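Local structure of putative kinase (Chloroflexus aurantiacus, 2RHM) at residues 63-67 and 91-95; 24-29 and 178-183. The protein is of unknown function but has a P-loop NTPase fold and probably binds a nucleoside triphosphate, perhaps transferring a phosphate group as a kinase. The contacts are given in a common frame with arbitrary orientation. Where two conformers were deposited one is given. Numbering follows the deposited sequence.

Contact 1: 63-67 and 91-95; sequences IMMLY and DTERM
In this P-loop NTPase fold, helices 52-75 and 88-101 pack beside each other, and a tyrosine spans the gap between them. Segments 63-67 and 91-95 are both alpha-helical, their axes nearly aligned (27°, signed crossing -27°) and 11.9 Å apart at closest approach. Too wide for intimate backbone contact, this spacing leaves the nearest CA pairs at 9.3 Å (Ile-63 to Asp-91) and 7.8 Å (Tyr-67 to Arg-94). Ile-63 (m, t) points toward the partner helix and sets CG2 over one face of the Arg-94 guanidinium, 3.6 Å from Arg-94 NH1. One turn on, Tyr-67 (chi1 m, chi2 -77°) reaches across: Arg-94 CB lies over the ring face, 3.8 Å from the Tyr-67 centroid, as a CH-pi contact, and selenomethionine Met-95 places SE at the ring edge, 5.3 Å from that centroid, a Met-aromatic contact. Asp-91, also held by Arg-87 N through OD2, receives two bonds on its other carboxylate oxygen: Arg-94 NH1, in a salt bridge, and Tyr-67 OH each lie 2.8 Å from Asp-91 OD1.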
ATOM      1  N   ILE B  63      -6.199   4.673   6.823  1.00 25.09           N
ATOM      2  CA  ILE B  63      -5.202   4.568   7.892  1.00 25.37           C
ATOM      3  C   ILE B  63      -4.825   3.094   8.154  1.00 25.38           C
ATOM      4  O   ILE B  63      -3.653   2.770   8.256  1.00 25.62           O
ATOM      5  CB  ILE B  63      -5.682   5.260   9.196  1.00 26.53           C
ATOM      6  CG1 ILE B  63      -5.688   6.782   9.017  1.00 35.61           C
ATOM      7  CG2 ILE B  63      -4.776   4.905  10.348  1.00 30.87           C
ATOM      8  CD1 ILE B  63      -6.508   7.510  10.060  1.00 41.23           C
HETATM    9  N   MSE B  64      -5.838   2.220   8.195  0.50 25.74           N
HETATM   10  CA  MSE B  64      -5.645   0.766   8.273  0.50 28.00           C
HETATM   11  C   MSE B  64      -4.790   0.237   7.100  0.50 25.68           C
HETATM   12  O   MSE B  64      -3.916  -0.613   7.299  0.50 22.50           O
HETATM   13  CB  MSE B  64      -7.003   0.031   8.311  0.50 28.89           C
HETATM   14  CG  MSE B  64      -7.796   0.207   9.607  0.50 30.33           C
HETATM   15 SE   MSE B  64      -9.709  -0.369   9.543  0.38 39.79          SE
HETATM   16  CE  MSE B  64      -9.602  -1.925   8.593  0.50 26.43           C
HETATM   17  N   MSE B  65      -5.043   0.717   5.881  0.67 24.00           N
HETATM   18  CA  MSE B  65      -4.244   0.302   4.722  0.67 25.61           C
HETATM   19  C   MSE B  65      -2.804   0.780   4.854  0.67 23.68           C
HETATM   20  O   MSE B  65      -1.861   0.103   4.429  0.67 22.91           O
HETATM   21  CB  MSE B  65      -4.845   0.862   3.422  0.67 27.11           C
HETATM   22  CG  MSE B  65      -5.884  -0.005   2.783  0.67 35.83           C
HETATM   23 SE   MSE B  65      -5.174  -1.759   2.344  0.50 31.08          SE
HETATM   24  CE  MSE B  65      -3.710  -1.316   1.289  0.67 38.33           C
ATOM     25  N   LEU B  66      -2.639   1.972   5.411  1.00 24.43           N
ATOM     26  CA  LEU B  66      -1.319   2.567   5.587  1.00 24.46           C
ATOM     27  C   LEU B  66      -0.450   1.658   6.481  1.00 23.82           C
ATOM     28  O   LEU B  66       0.676   1.313   6.131  1.00 23.25           O
ATOM     29  CB  LEU B  66      -1.468   3.954   6.229  1.00 25.46           C
ATOM     30  CG  LEU B  66      -0.754   5.115   5.532  1.00 32.91           C
ATOM     31  CD1 LEU B  66      -1.218   5.221   4.134  1.00 29.71           C
ATOM     32  CD2 LEU B  66      -1.037   6.407   6.275  1.00 29.95           C
ATOM     33  N   TYR B  67      -0.981   1.267   7.630  1.00 22.75           N
ATOM     34  CA  TYR B  67      -0.266   0.383   8.553  1.00 23.18           C
ATOM     35  C   TYR B  67      -0.048  -1.032   7.990  1.00 23.37           C
ATOM     36  O   TYR B  67       0.993  -1.635   8.216  1.00 23.84           O
ATOM     37  CB  TYR B  67      -0.976   0.309   9.896  1.00 25.11           C
ATOM     38  CG  TYR B  67      -0.763   1.544  10.735  1.00 24.64           C
ATOM     39  CD1 TYR B  67       0.426   1.751  11.413  1.00 21.59           C
ATOM     40  CD2 TYR B  67      -1.725   2.526  10.806  1.00 28.69           C
ATOM     41  CE1 TYR B  67       0.642   2.897  12.167  1.00 25.55           C
ATOM     42  CE2 TYR B  67      -1.526   3.670  11.578  1.00 28.67           C
ATOM     43  CZ  TYR B  67      -0.350   3.854  12.249  1.00 29.08           C
ATOM     44  OH  TYR B  67      -0.183   5.014  13.002  1.00 26.85           O
ATOM     45  N   ASP B  91      -2.810   6.896  17.062  1.00 23.90           N
ATOM     46  CA  ASP B  91      -1.654   6.424  16.294  1.00 23.23           C
ATOM     47  C   ASP B  91      -0.440   6.033  17.121  1.00 23.09           C
ATOM     48  O   ASP B  91       0.410   5.288  16.648  1.00 24.51           O
ATOM     49  CB  ASP B  91      -1.298   7.436  15.192  1.00 23.38           C
ATOM     50  CG  ASP B  91      -2.361   7.514  14.107  1.00 26.20           C
ATOM     51  OD1 ASP B  91      -2.576   6.482  13.435  1.00 27.70           O
ATOM     52  OD2 ASP B  91      -2.969   8.594  13.902  1.00 24.08           O
ATOM     53  N   THR B  92      -0.352   6.488  18.365  1.00 23.22           N
ATOM     54  CA  THR B  92       0.756   6.036  19.206  1.00 24.74           C
ATOM     55  C   THR B  92       0.722   4.513  19.374  1.00 23.43           C
ATOM     56  O   THR B  92       1.758   3.848  19.194  1.00 23.25           O
ATOM     57  CB  THR B  92       0.726   6.752  20.571  1.00 25.24           C
ATOM     58  OG1 THR B  92       0.701   8.161  20.327  1.00 22.99           O
ATOM     59  CG2 THR B  92       1.942   6.395  21.407  1.00 30.21           C
ATOM     60  N   GLU B  93      -0.444   3.952  19.701  1.00 24.93           N
ATOM     61  CA  GLU B  93      -0.543   2.507  19.895  1.00 26.26           C
ATOM     62  C   GLU B  93      -0.484   1.784  18.544  1.00 25.51           C
ATOM     63  O   GLU B  93       0.042   0.664  18.459  1.00 26.84           O
ATOM     64  CB  GLU B  93      -1.796   2.124  20.657  1.00 29.44           C
ATOM     65  CG  GLU B  93      -1.851   0.619  20.973  1.00 31.60           C
ATOM     66  CD  GLU B  93      -2.963   0.254  21.927  1.00 38.77           C
ATOM     67  OE1 GLU B  93      -3.606   1.170  22.471  1.00 40.14           O
ATOM     68  OE2 GLU B  93      -3.190  -0.958  22.141  1.00 45.05           O
ATOM     69  N   ARG B  94      -0.994   2.393  17.483  1.00 24.79           N
ATOM     70  CA  ARG B  94      -0.845   1.739  16.178  1.00 23.69           C
ATOM     71  C   ARG B  94       0.623   1.621  15.779  1.00 23.46           C
ATOM     72  O   ARG B  94       1.014   0.608  15.201  1.00 23.16           O
ATOM     73  CB  ARG B  94      -1.630   2.424  15.067  1.00 23.15           C
ATOM     74  CG  ARG B  94      -3.153   2.329  15.190  1.00 28.23           C
ATOM     75  CD  ARG B  94      -3.777   3.318  14.231  1.00 31.60           C
ATOM     76  NE  ARG B  94      -5.202   3.490  14.476  1.00 34.07           N
ATOM     77  CZ  ARG B  94      -5.880   4.610  14.250  1.00 30.11           C
ATOM     78  NH1 ARG B  94      -5.271   5.722  13.855  1.00 28.89           N
ATOM     79  NH2 ARG B  94      -7.179   4.641  14.516  1.00 38.73           N
HETATM   80  N   MSE B  95       1.420   2.645  16.078  1.00 24.71           N
HETATM   81  CA  MSE B  95       2.852   2.613  15.786  1.00 23.36           C
HETATM   82  C   MSE B  95       3.559   1.585  16.659  1.00 23.59           C
HETATM   83  O   MSE B  95       4.455   0.887  16.210  1.00 23.12           O
HETATM   84  CB  MSE B  95       3.472   3.988  15.959  1.00 22.59           C
HETATM   85  CG  MSE B  95       3.020   4.968  14.928  1.00 25.47           C
HETATM   86 SE   MSE B  95       4.001   4.760  13.277  0.75 24.08          SE
HETATM   87  CE  MSE B  95       2.928   6.053  12.231  1.00 30.32           C
TER

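Contact 2: 24-29 and 178-183; sequences ALATGL and IVQWVR
Two alpha-helical segments, 24-29 and 178-183, cross at 61° (signed -61°) with their axes 9.9 Å apart at closest approach; Leu-25 and Val-179 are the nearest CA pair, 5.8 Å apart. Gly-28 leaves room for a knob from the partner helix: a CB there would come within 3.0 Å of Val-179 CG2. Val-179 (t) is that knob, seated among Ala-24, Leu-25, Gly-28 and Leu-29, with CG2 3.9 Å from Ala-24 O and CG1 4.1 Å from Gly-28 O. Leu-25 (m, t) brings CD2 to 3.7 Å from Val-182 CG2 and 3.9 Å from Val-179 CG2. Leu-29 (m, t) sets CD1 3.6 Å from Val-182 CG1, and CD2 3.3 Å from Arg-183 CG and 3.9 Å from Val-179 CG1. The contact is apolar, with no hydrogen bond between the segments. It joins the helix following the probable P-loop to the C-terminal helix 175-187, while Leu-25 and Val-182 both also pack on Ile-8 of strand 6-12 and Ile-109 of strand 105-112.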
ATOM      1  N   ALA B  24       8.751  15.483  -1.657  1.00 26.16           N
ATOM      2  CA  ALA B  24      10.140  15.901  -1.811  1.00 27.33           C
ATOM      3  C   ALA B  24      11.113  14.935  -1.120  1.00 25.76           C
ATOM      4  O   ALA B  24      12.220  14.709  -1.613  1.00 26.41           O
ATOM      5  CB  ALA B  24      10.340  17.311  -1.239  1.00 27.64           C
ATOM      6  N   LEU B  25      10.704  14.400   0.022  1.00 25.22           N
ATOM      7  CA  LEU B  25      11.495  13.405   0.731  1.00 24.55           C
ATOM      8  C   LEU B  25      11.533  12.100  -0.058  1.00 23.70           C
ATOM      9  O   LEU B  25      12.572  11.456  -0.145  1.00 24.88           O
ATOM     10  CB  LEU B  25      10.935  13.128   2.135  1.00 23.64           C
ATOM     11  CG  LEU B  25      11.232  14.115   3.252  1.00 30.21           C
ATOM     12  CD1 LEU B  25      10.580  13.614   4.502  1.00 31.45           C
ATOM     13  CD2 LEU B  25      12.717  14.273   3.476  1.00 31.21           C
ATOM     14  N   ALA B  26      10.407  11.716  -0.647  1.00 24.52           N
ATOM     15  CA  ALA B  26      10.356  10.470  -1.386  1.00 23.60           C
ATOM     16  C   ALA B  26      11.302  10.565  -2.579  1.00 24.61           C
ATOM     17  O   ALA B  26      12.050   9.628  -2.857  1.00 26.22           O
ATOM     18  CB  ALA B  26       8.966  10.179  -1.844  1.00 23.98           C
ATOM     19  N   THR B  27      11.280  11.709  -3.265  1.00 24.03           N
ATOM     20  CA  THR B  27      12.152  11.939  -4.427  1.00 24.78           C
ATOM     21  C   THR B  27      13.614  12.093  -4.019  1.00 24.76           C
ATOM     22  O   THR B  27      14.515  11.567  -4.684  1.00 26.18           O
ATOM     23  CB  THR B  27      11.693  13.215  -5.189  1.00 26.43           C
ATOM     24  OG1 THR B  27      10.337  13.051  -5.602  1.00 26.29           O
ATOM     25  CG2 THR B  27      12.539  13.466  -6.383  1.00 29.29           C
ATOM     26  N   GLY B  28      13.843  12.803  -2.922  1.00 25.57           N
ATOM     27  CA  GLY B  28      15.188  13.067  -2.420  1.00 25.61           C
ATOM     28  C   GLY B  28      15.906  11.893  -1.782  1.00 25.82           C
ATOM     29  O   GLY B  28      17.139  11.822  -1.832  1.00 27.70           O
ATOM     30  N   LEU B  29      15.149  10.977  -1.187  1.00 26.11           N
ATOM     31  CA  LEU B  29      15.710   9.793  -0.522  1.00 26.28           C
ATOM     32  C   LEU B  29      15.452   8.497  -1.311  1.00 24.88           C
ATOM     33  O   LEU B  29      15.926   7.430  -0.909  1.00 23.28           O
ATOM     34  CB  LEU B  29      15.103   9.640   0.872  1.00 27.11           C
ATOM     35  CG  LEU B  29      15.180  10.823   1.848  1.00 27.86           C
ATOM     36  CD1 LEU B  29      14.266  10.583   3.033  1.00 31.56           C
ATOM     37  CD2 LEU B  29      16.599  11.076   2.296  1.00 34.63           C
ATOM     38  N   ILE B 178      16.091  20.089   4.403  1.00 23.34           N
ATOM     39  CA  ILE B 178      15.213  19.170   5.118  1.00 25.32           C
ATOM     40  C   ILE B 178      15.537  17.730   4.717  1.00 24.49           C
ATOM     41  O   ILE B 178      15.697  16.872   5.571  1.00 24.60           O
ATOM     42  CB  ILE B 178      13.734  19.511   4.876  1.00 25.88           C
ATOM     43  CG1 ILE B 178      13.432  20.925   5.413  1.00 27.58           C
ATOM     44  CG2 ILE B 178      12.849  18.477   5.543  1.00 27.29           C
ATOM     45  CD1 ILE B 178      12.149  21.531   4.875  1.00 30.64           C
ATOM     46  N   VAL B 179      15.710  17.473   3.423  1.00 23.85           N
ATOM     47  CA  VAL B 179      16.130  16.149   2.975  1.00 24.86           C
ATOM     48  C   VAL B 179      17.463  15.753   3.617  1.00 26.31           C
ATOM     49  O   VAL B 179      17.596  14.632   4.102  1.00 26.65           O
ATOM     50  CB  VAL B 179      16.256  16.066   1.443  1.00 26.56           C
ATOM     51  CG1 VAL B 179      16.952  14.760   1.024  1.00 29.44           C
ATOM     52  CG2 VAL B 179      14.884  16.184   0.787  1.00 30.81           C
ATOM     53  N   GLN B 180      18.436  16.669   3.637  1.00 23.72           N
ATOM     54  CA  GLN B 180      19.747  16.380   4.259  1.00 24.19           C
ATOM     55  C   GLN B 180      19.655  16.073   5.755  1.00 22.76           C
ATOM     56  O   GLN B 180      20.390  15.214   6.257  1.00 21.74           O
ATOM     57  CB  GLN B 180      20.754  17.513   4.027  1.00 25.95           C
ATOM     58  CG  GLN B 180      21.170  17.664   2.579  1.00 32.51           C
ATOM     59  CD  GLN B 180      21.506  16.337   1.949  1.00 39.08           C
ATOM     60  OE1 GLN B 180      22.295  15.562   2.492  1.00 34.53           O
ATOM     61  NE2 GLN B 180      20.886  16.051   0.804  1.00 45.26           N
ATOM     62  N   TRP B 181      18.793  16.800   6.459  1.00 20.53           N
ATOM     63  CA  TRP B 181      18.521  16.521   7.867  1.00 21.38           C
ATOM     64  C   TRP B 181      18.105  15.063   8.068  1.00 22.56           C
ATOM     65  O   TRP B 181      18.663  14.364   8.920  1.00 24.12           O
ATOM     66  CB  TRP B 181      17.463  17.480   8.404  1.00 22.68           C
ATOM     67  CG  TRP B 181      17.210  17.315   9.891  1.00 24.59           C
ATOM     68  CD1 TRP B 181      17.855  17.939  10.914  1.00 23.35           C
ATOM     69  CD2 TRP B 181      16.237  16.460  10.494  1.00 19.74           C
ATOM     70  NE1 TRP B 181      17.334  17.531  12.113  1.00 23.79           N
ATOM     71  CE2 TRP B 181      16.344  16.617  11.888  1.00 24.84           C
ATOM     72  CE3 TRP B 181      15.280  15.576   9.989  1.00 24.20           C
ATOM     73  CZ2 TRP B 181      15.527  15.914  12.785  1.00 23.27           C
ATOM     74  CZ3 TRP B 181      14.473  14.891  10.873  1.00 24.44           C
ATOM     75  CH2 TRP B 181      14.602  15.064  12.254  1.00 27.95           C
ATOM     76  N   VAL B 182      17.149  14.602   7.263  1.00 23.27           N
ATOM     77  CA  VAL B 182      16.734  13.195   7.290  1.00 24.40           C
ATOM     78  C   VAL B 182      17.897  12.260   6.910  1.00 24.90           C
ATOM     79  O   VAL B 182      18.129  11.264   7.583  1.00 25.13           O
ATOM     80  CB  VAL B 182      15.507  12.914   6.358  1.00 24.74           C
ATOM     81  CG1 VAL B 182      15.144  11.441   6.388  1.00 28.96           C
ATOM     82  CG2 VAL B 182      14.316  13.731   6.771  1.00 26.89           C
ATOM     83  N   ARG B 183      18.638  12.580   5.846  1.00 28.26           N
ATOM     84  CA  ARG B 183      19.767  11.728   5.441  1.00 29.94           C
ATOM     85  C   ARG B 183      20.764  11.540   6.566  1.00 31.77           C
ATOM     86  O   ARG B 183      21.202  10.420   6.819  1.00 33.26           O
ATOM     87  CB  ARG B 183      20.488  12.279   4.200  1.00 31.31           C
ATOM     88  CG  ARG B 183      19.676  12.179   2.950  1.00 37.57           C
ATOM     89  CD  ARG B 183      20.467  12.567   1.708  1.00 44.16           C
ATOM     90  NE  ARG B 183      21.397  11.517   1.293  1.00 47.70           N
ATOM     91  CZ  ARG B 183      22.720  11.533   1.465  1.00 53.05           C
ATOM     92  NH1 ARG B 183      23.333  12.551   2.064  1.00 54.50           N
ATOM     93  NH2 ARG B 183      23.450  10.509   1.022  1.00 55.18           N
TER

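In the fold
Together the two contacts illustrate how helices pack against both faces of one parallel sheet in a three-layer alpha/beta fold. Contact 1 reaches strand 6-12 through Met-95, on Leu-7 and Ile-9; contact 2 reaches it through residues packing on Ile-8 and Val-10, and this alternation along the strand fits opposite faces. Their centres are 23 Å apart and their nearest atoms about 13 Å, so the sheet, rather than any direct touch, relates them. Along the chain, both segments of contact 1 fall between the two segments of contact 2. Neither lines the benzoic acid pocket, which includes Pro-14 and Arg-125; the Ile-63 side chain remains about 13 Å from the ligand. Contact 2 nevertheless involves the helix beginning at the probable Walker A motif.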